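Chorismate mutase (Paraburkholderia phymatum, PDB 5TS9) probably catalyses the rearrangement of chorismate to prephenate, the first step from chorismate towards phenylalanine and tyrosine. Local coordinates at residues T28-G40 against W92-L106. Numbering follows the deposited sequence.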
# COMPACT_ATOMS: atom_id res chain seq x y z
N THR A 28 -10.93 -6.56 7.96
CA THR A 28 -10.84 -7.98 7.63
C THR A 28 -9.40 -8.43 7.36
O THR A 28 -9.12 -9.63 7.47
CB THR A 28 -11.68 -8.33 6.40
OG1 THR A 28 -11.15 -7.64 5.25
CG2 THR A 28 -13.15 -7.95 6.61
N ALA A 29 -8.50 -7.51 7.00
CA ALA A 29 -7.09 -7.87 6.78
C ALA A 29 -6.49 -8.59 7.99
O ALA A 29 -5.67 -9.50 7.83
CB ALA A 29 -6.28 -6.61 6.46
N ASP A 30 -6.87 -8.18 9.21
CA ASP A 30 -6.33 -8.84 10.40
C ASP A 30 -6.68 -10.32 10.39
O ASP A 30 -5.82 -11.16 10.68
CB ASP A 30 -6.87 -8.18 11.67
CG ASP A 30 -6.53 -6.71 11.75
OD1 ASP A 30 -6.37 -6.08 10.69
OD2 ASP A 30 -6.42 -6.19 12.88
N GLN A 31 -7.92 -10.67 10.04
CA GLN A 31 -8.28 -12.08 10.05
C GLN A 31 -7.77 -12.81 8.81
O GLN A 31 -7.51 -14.01 8.88
CB GLN A 31 -9.80 -12.24 10.17
CG GLN A 31 -10.33 -12.13 11.60
CD GLN A 31 -10.15 -13.42 12.39
OE1 GLN A 31 -10.01 -14.50 11.80
NE2 GLN A 31 -10.16 -13.32 13.70
N VAL A 32 -7.64 -12.13 7.67
CA VAL A 32 -7.06 -12.83 6.52
C VAL A 32 -5.57 -13.12 6.76
O VAL A 32 -5.06 -14.20 6.44
CB VAL A 32 -7.30 -12.04 5.23
CG1 VAL A 32 -6.43 -12.61 4.09
CG2 VAL A 32 -8.82 -12.07 4.85
N ALA A 33 -4.86 -12.17 7.38
CA ALA A 33 -3.46 -12.39 7.76
C ALA A 33 -3.31 -13.62 8.66
O ALA A 33 -2.43 -14.45 8.44
CB ALA A 33 -2.91 -11.15 8.47
N LEU A 34 -4.16 -13.73 9.69
CA LEU A 34 -4.13 -14.90 10.57
C LEU A 34 -4.27 -16.20 9.78
O LEU A 34 -3.53 -17.17 10.01
CB LEU A 34 -5.25 -14.81 11.61
CG LEU A 34 -5.17 -13.73 12.68
CD1 LEU A 34 -6.48 -13.71 13.50
CD2 LEU A 34 -3.94 -13.95 13.57
N SER A 35 -5.24 -16.24 8.87
CA SER A 35 -5.46 -17.45 8.09
C SER A 35 -4.25 -17.77 7.24
O SER A 35 -3.86 -18.94 7.11
CB SER A 35 -6.70 -17.27 7.21
OG SER A 35 -6.80 -18.36 6.30
N LYS A 36 -3.64 -16.76 6.63
CA LYS A 36 -2.47 -17.00 5.80
C LYS A 36 -1.25 -17.35 6.64
O LYS A 36 -0.39 -18.10 6.18
CB LYS A 36 -2.21 -15.79 4.91
CG LYS A 36 -3.26 -15.68 3.79
CD LYS A 36 -3.04 -14.49 2.90
CE LYS A 36 -4.11 -14.44 1.79
NZ LYS A 36 -4.22 -13.02 1.25
N TRP A 37 -1.19 -16.85 7.87
CA TRP A 37 -0.16 -17.29 8.81
C TRP A 37 -0.31 -18.78 9.13
O TRP A 37 0.68 -19.51 9.18
CB TRP A 37 -0.22 -16.43 10.08
CG TRP A 37 0.67 -16.92 11.23
CD1 TRP A 37 0.35 -17.84 12.21
CD2 TRP A 37 2.01 -16.50 11.51
NE1 TRP A 37 1.42 -18.02 13.06
CE2 TRP A 37 2.45 -17.21 12.65
CE3 TRP A 37 2.89 -15.60 10.89
CZ2 TRP A 37 3.73 -17.03 13.20
CZ3 TRP A 37 4.15 -15.42 11.44
CH2 TRP A 37 4.56 -16.14 12.58
N ASP A 38 -1.55 -19.24 9.34
CA ASP A 38 -1.79 -20.65 9.64
C ASP A 38 -1.47 -21.53 8.43
O ASP A 38 -0.83 -22.58 8.58
CB ASP A 38 -3.24 -20.85 10.07
CG ASP A 38 -3.58 -20.16 11.39
OD1 ASP A 38 -2.64 -19.70 12.09
OD2 ASP A 38 -4.78 -20.05 11.73
N THR A 39 -1.91 -21.14 7.23
CA THR A 39 -1.85 -22.03 6.08
C THR A 39 -0.60 -21.84 5.23
O THR A 39 -0.26 -22.73 4.44
CB THR A 39 -3.06 -21.83 5.16
OG1 THR A 39 -3.01 -20.51 4.60
CG2 THR A 39 -4.36 -21.98 5.92
N GLY A 40 0.09 -20.71 5.37
CA GLY A 40 1.21 -20.41 4.52
C GLY A 40 0.86 -19.90 3.15
O GLY A 40 1.75 -19.73 2.31
N TRP A 92 4.65 -10.51 12.82
CA TRP A 92 4.57 -11.81 13.50
C TRP A 92 5.79 -12.66 13.21
O TRP A 92 6.30 -13.34 14.11
CB TRP A 92 3.30 -12.53 13.06
CG TRP A 92 2.08 -11.75 13.38
CD1 TRP A 92 1.96 -10.77 14.33
CD2 TRP A 92 0.80 -11.87 12.75
NE1 TRP A 92 0.66 -10.27 14.33
CE2 TRP A 92 -0.06 -10.93 13.36
CE3 TRP A 92 0.30 -12.68 11.72
CZ2 TRP A 92 -1.41 -10.78 12.98
CZ3 TRP A 92 -1.04 -12.53 11.34
CH2 TRP A 92 -1.87 -11.58 11.97
N ARG A 93 6.28 -12.62 11.97
CA ARG A 93 7.50 -13.37 11.64
C ARG A 93 8.67 -12.94 12.52
O ARG A 93 9.46 -13.77 12.96
CB ARG A 93 7.85 -13.21 10.16
CG ARG A 93 6.98 -14.02 9.20
CD ARG A 93 7.55 -14.01 7.79
NE ARG A 93 6.67 -14.69 6.85
CZ ARG A 93 5.85 -14.08 6.00
NH1 ARG A 93 5.81 -12.75 5.95
NH2 ARG A 93 5.08 -14.80 5.19
N ARG A 94 8.78 -11.63 12.81
CA ARG A 94 9.91 -11.15 13.61
C ARG A 94 9.77 -11.56 15.08
O ARG A 94 10.78 -11.66 15.79
CB ARG A 94 10.03 -9.62 13.50
CG ARG A 94 10.61 -9.12 12.16
CD ARG A 94 10.77 -7.58 12.10
NE ARG A 94 9.50 -6.91 11.79
CZ ARG A 94 9.06 -6.64 10.57
NH1 ARG A 94 9.77 -6.96 9.48
NH2 ARG A 94 7.88 -6.02 10.42
N GLN A 95 8.55 -11.76 15.57
CA GLN A 95 8.36 -12.19 16.95
C GLN A 95 8.32 -13.70 17.10
O GLN A 95 8.59 -14.21 18.20
CB GLN A 95 7.06 -11.59 17.52
CG GLN A 95 7.10 -10.08 17.69
CD GLN A 95 5.72 -9.42 17.59
OE1 GLN A 95 4.69 -10.08 17.74
NE2 GLN A 95 5.71 -8.11 17.32
N GLY A 96 8.01 -14.43 16.03
CA GLY A 96 7.94 -15.88 16.10
C GLY A 96 6.56 -16.45 16.33
O GLY A 96 6.43 -17.68 16.41
N ASP A 97 5.54 -15.61 16.48
CA ASP A 97 4.18 -16.09 16.69
C ASP A 97 3.21 -14.97 16.34
O ASP A 97 3.56 -13.78 16.39
CB ASP A 97 3.96 -16.55 18.14
CG ASP A 97 2.86 -17.61 18.27
OD1 ASP A 97 2.16 -17.91 17.27
OD2 ASP A 97 2.70 -18.13 19.39
N ALA A 98 1.98 -15.37 15.99
CA ALA A 98 0.86 -14.50 15.71
C ALA A 98 -0.09 -14.50 16.90
O ALA A 98 -0.07 -15.43 17.71
CB ALA A 98 0.12 -14.98 14.46
N PRO A 99 -0.93 -13.47 17.05
CA PRO A 99 -1.91 -13.46 18.15
C PRO A 99 -2.77 -14.72 18.16
O PRO A 99 -2.99 -15.36 17.13
CB PRO A 99 -2.74 -12.20 17.88
CG PRO A 99 -2.28 -11.64 16.58
CD PRO A 99 -0.93 -12.20 16.29
N ALA A 100 -3.24 -15.09 19.35
CA ALA A 100 -4.12 -16.24 19.53
C ALA A 100 -5.60 -15.91 19.28
O ALA A 100 -6.48 -16.65 19.73
CB ALA A 100 -3.96 -16.80 20.95
N THR A 101 -5.90 -14.82 18.60
CA THR A 101 -7.27 -14.49 18.25
C THR A 101 -7.95 -15.68 17.56
O THR A 101 -7.34 -16.32 16.69
CB THR A 101 -7.29 -13.28 17.32
OG1 THR A 101 -6.41 -12.27 17.83
CG2 THR A 101 -8.70 -12.72 17.20
N PRO A 102 -9.18 -16.02 17.94
CA PRO A 102 -9.91 -17.07 17.21
C PRO A 102 -10.08 -16.71 15.73
O PRO A 102 -10.34 -15.57 15.37
CB PRO A 102 -11.26 -17.15 17.94
CG PRO A 102 -11.29 -15.97 18.90
CD PRO A 102 -9.87 -15.65 19.19
N ARG A 103 -9.88 -17.72 14.89
CA ARG A 103 -9.95 -17.51 13.45
C ARG A 103 -11.40 -17.58 12.98
O ARG A 103 -12.17 -18.44 13.43
CB ARG A 103 -9.13 -18.57 12.71
CG ARG A 103 -7.67 -18.19 12.49
CD ARG A 103 -6.95 -17.89 13.80
NE ARG A 103 -5.51 -18.15 13.67
CZ ARG A 103 -4.60 -17.76 14.55
NH1 ARG A 103 -4.95 -17.10 15.64
NH2 ARG A 103 -3.33 -18.04 14.34
N GLN A 104 -11.77 -16.68 12.09
CA GLN A 104 -13.10 -16.66 11.48
C GLN A 104 -13.00 -17.28 10.08
O GLN A 104 -12.08 -16.94 9.33
CB GLN A 104 -13.62 -15.23 11.41
CG GLN A 104 -13.84 -14.57 12.79
CD GLN A 104 -13.97 -13.05 12.71
OE1 GLN A 104 -14.26 -12.51 11.65
NE2 GLN A 104 -13.72 -12.37 13.82
N SER A 105 -13.94 -18.16 9.74
CA SER A 105 -13.90 -18.83 8.45
C SER A 105 -13.82 -17.82 7.30
O SER A 105 -14.63 -16.89 7.23
CB SER A 105 -15.13 -19.70 8.27
OG SER A 105 -15.28 -20.07 6.91
N LEU A 106 -12.84 -17.99 6.40
CA LEU A 106 -12.72 -17.07 5.28
C LEU A 106 -13.94 -17.12 4.38
O LEU A 106 -14.48 -16.09 3.98
CB LEU A 106 -11.46 -17.35 4.47
CG LEU A 106 -10.09 -17.11 5.09
CD1 LEU A 106 -9.02 -17.06 4.00
CD2 LEU A 106 -10.08 -15.85 5.95
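Arg103 and Asp38 form a two-pronged, side-on salt bridge with their flat groups nearly coplanar: Arg103 NE donates to Asp38 OD2 at 2.8 Å and Arg103 NH2 to Asp38 OD1 at 2.9 Å, both on the syn side of the carboxylate. A bend at chi2 (58°) folds the arginine back over its own loop, where NH1 donates to the carbonyl oxygens of Pro99 and Thr101. Leu34 CD2 lies over one face of this guanidinium, toward its rim, and also packs on Trp92 CH2 at 3.5 Å, while its CD1 rests against Thr101 CB. Gln31 uses both ends of its buried amide: NE2 donates almost straight to Pro102 O at 2.8 Å, and OE1 receives Gln104 N at 2.8 Å from above the carbonyl plane. The Gln104 amide stacks on that of Gln31. With CG anti to the backbone N (chi1 171°), the Trp37 indole reaches the end of helix 67-95. Ala98 CB sits over its five-membered ring, a CH-pi contact 3.5 Å from the centroid, and Trp92 turns an edge to its face in a T-shaped pair with planes at 89°. Farther along, Leu106 CD1 lies against Ser35 OG, and its CD2 faces Val32. Helix 16-39 thus holds the connection from helix 67-95 to helix 106-128 along one side. Because Arg103 ties two loop carbonyls to Asp38, and both bonds of the Gln31 amide go to backbone atoms of the loop, these polar side chains probably set the course of the loop, with the tryptophans packing its start.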